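Side-chain contact in hydroxylacyl-CoA dehydrogenase (Streptomyces coelicolor, PDB 5BKA), which probably acts in the biosynthesis of the polyketide actinorhodin in Streptomyces as a noncanonical NTF2-like protein: residues B[123-126]-B[130-133]. Sequence-based numbering, arbitrary orientation.
Sequences LVRG and ELLL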
ATOM      1  N   LEU B 123     -16.310  -5.515 -10.233  1.00 38.42           N
ATOM      2  CA  LEU B 123     -17.051  -4.607  -9.370  1.00 38.74           C
ATOM      3  C   LEU B 123     -18.300  -4.116 -10.087  1.00 41.04           C
ATOM      4  O   LEU B 123     -18.268  -3.866 -11.295  1.00 42.04           O
ATOM      5  CB  LEU B 123     -16.175  -3.430  -8.951  1.00 42.16           C
ATOM      6  CG  LEU B 123     -15.049  -3.750  -7.963  1.00 43.38           C
ATOM      7  CD1 LEU B 123     -13.978  -2.672  -7.982  1.00 41.69           C
ATOM      8  CD2 LEU B 123     -15.613  -3.925  -6.564  1.00 46.36           C
ATOM      9  N   VAL B 124     -19.393  -3.950  -9.340  1.00 42.11           N
ATOM     10  CA  VAL B 124     -20.625  -3.423  -9.906  1.00 44.41           C
ATOM     11  C   VAL B 124     -21.152  -2.293  -9.035  1.00 44.83           C
ATOM     12  O   VAL B 124     -20.816  -2.162  -7.856  1.00 52.56           O
ATOM     13  CB  VAL B 124     -21.719  -4.503 -10.075  1.00 46.17           C
ATOM     14  CG1 VAL B 124     -21.295  -5.563 -11.076  1.00 46.29           C
ATOM     15  CG2 VAL B 124     -22.080  -5.126  -8.735  1.00 45.83           C
ATOM     16  N   ARG B 125     -21.998  -1.468  -9.658  1.00 46.83           N
ATOM     17  CA  ARG B 125     -22.489  -0.245  -9.054  1.00 48.78           C
ATOM     18  C   ARG B 125     -23.940  -0.496  -8.620  1.00 51.75           C
ATOM     19  O   ARG B 125     -24.165  -0.996  -7.511  1.00 59.35           O
ATOM     20  CB  ARG B 125     -22.318   0.901 -10.058  1.00 49.81           C
ATOM     21  CG  ARG B 125     -23.026   2.207  -9.794  1.00 54.88           C
ATOM     22  CD  ARG B 125     -22.318   3.028  -8.762  1.00 54.34           C
ATOM     23  NE  ARG B 125     -21.027   3.521  -9.227  1.00 53.29           N
ATOM     24  CZ  ARG B 125     -20.104   4.005  -8.407  1.00 50.01           C
ATOM     25  NH1 ARG B 125     -20.364   4.062  -7.115  1.00 50.33           N
ATOM     26  NH2 ARG B 125     -18.941   4.448  -8.864  1.00 45.53           N
ATOM     27  N   GLY B 126     -24.918  -0.200  -9.450  1.00 52.14           N
ATOM     28  CA  GLY B 126     -26.299  -0.471  -9.106  1.00 57.30           C
ATOM     29  C   GLY B 126     -27.102   0.803  -8.914  1.00 57.98           C
ATOM     30  O   GLY B 126     -26.657   1.915  -9.209  1.00 60.92           O
ATOM     31  N   GLU B 130     -23.785   2.328  -4.753  1.00 53.94           N
ATOM     32  CA  GLU B 130     -22.766   1.664  -3.953  1.00 46.92           C
ATOM     33  C   GLU B 130     -22.150   0.505  -4.726  1.00 47.55           C
ATOM     34  O   GLU B 130     -22.815  -0.174  -5.508  1.00 46.52           O
ATOM     35  CB  GLU B 130     -23.343   1.172  -2.620  1.00 54.11           C
ATOM     36  CG  GLU B 130     -22.363   0.447  -1.673  1.00 55.08           C
ATOM     37  CD  GLU B 130     -20.967   1.062  -1.595  1.00 64.53           C
ATOM     38  OE1 GLU B 130     -20.020   0.307  -1.296  1.00 58.44           O
ATOM     39  OE2 GLU B 130     -20.803   2.287  -1.788  1.00 68.89           O
ATOM     40  N   LEU B 131     -20.859   0.296  -4.504  1.00 43.19           N
ATOM     41  CA  LEU B 131     -20.111  -0.744  -5.188  1.00 45.69           C
ATOM     42  C   LEU B 131     -20.248  -2.080  -4.471  1.00 44.29           C
ATOM     43  O   LEU B 131     -20.387  -2.145  -3.248  1.00 46.65           O
ATOM     44  CB  LEU B 131     -18.631  -0.371  -5.289  1.00 42.78           C
ATOM     45  CG  LEU B 131     -18.253   0.728  -6.280  1.00 43.86           C
ATOM     46  CD1 LEU B 131     -16.811   1.162  -6.063  1.00 43.64           C
ATOM     47  CD2 LEU B 131     -18.471   0.266  -7.709  1.00 43.63           C
ATOM     48  N   LEU B 132     -20.176  -3.152  -5.256  1.00 41.29           N
ATOM     49  CA  LEU B 132     -20.232  -4.514  -4.748  1.00 41.10           C
ATOM     50  C   LEU B 132     -19.378  -5.383  -5.657  1.00 40.05           C
ATOM     51  O   LEU B 132     -19.153  -5.055  -6.824  1.00 40.18           O
ATOM     52  CB  LEU B 132     -21.665  -5.057  -4.691  1.00 43.41           C
ATOM     53  CG  LEU B 132     -22.598  -4.561  -3.586  1.00 46.97           C
ATOM     54  CD1 LEU B 132     -24.007  -5.082  -3.817  1.00 47.35           C
ATOM     55  CD2 LEU B 132     -22.085  -4.980  -2.219  1.00 47.07           C
ATOM     56  N   LEU B 133     -18.920  -6.508  -5.115  1.00 39.25           N
ATOM     57  CA  LEU B 133     -18.001  -7.399  -5.814  1.00 38.27           C
ATOM     58  C   LEU B 133     -18.803  -8.569  -6.373  1.00 39.94           C
ATOM     59  O   LEU B 133     -19.318  -9.395  -5.613  1.00 40.69           O
ATOM     60  CB  LEU B 133     -16.899  -7.876  -4.866  1.00 40.09           C
ATOM     61  CG  LEU B 133     -15.596  -8.416  -5.453  1.00 39.77           C
ATOM     62  CD1 LEU B 133     -15.061  -7.486  -6.523  1.00 37.20           C
ATOM     63  CD2 LEU B 133     -14.564  -8.606  -4.355  1.00 39.68           C
TER
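V124 O accepts one hydrogen bond, from the amide of L132 (L132 N to V124 O 2.9 Å). A weaker CA-H...O contact reaches the same oxygen from L131 CA at 3.1 Å, and L131 CD2 packs against it. The return bond, V124 N to L132 O, is 2.8 Å long and nearly straight, 164° at the hydrogen. Together the two bonds make V124 and L132 a hydrogen-bonded antiparallel pair, their side chains meeting loosely through V124 CG2 and L132 CB, and both side chains touch T38 of strand 37-38. This is the end of a β-hairpin, strands 112-124 and 132-140, in the curved mixed sheet of the SnoaL-like, NTF2-type fold. On the other face the non-hydrogen-bonded pair L123 and L133 bring their branches together, L123 CD2 to L133 CD1 at 3.6 Å, and helix 10-26 packs on both side chains. Near the turn, R125 bends at chi2 (78°) and chi3 (68°), folding its guanidinium back so that L131 CD2 lies over the centre of one face, 4.1 Å above the plane. R125 NH1 also donates a hydrogen bond to G129 O in the turn and forms a salt bridge with E13 OE2 of helix 10-26.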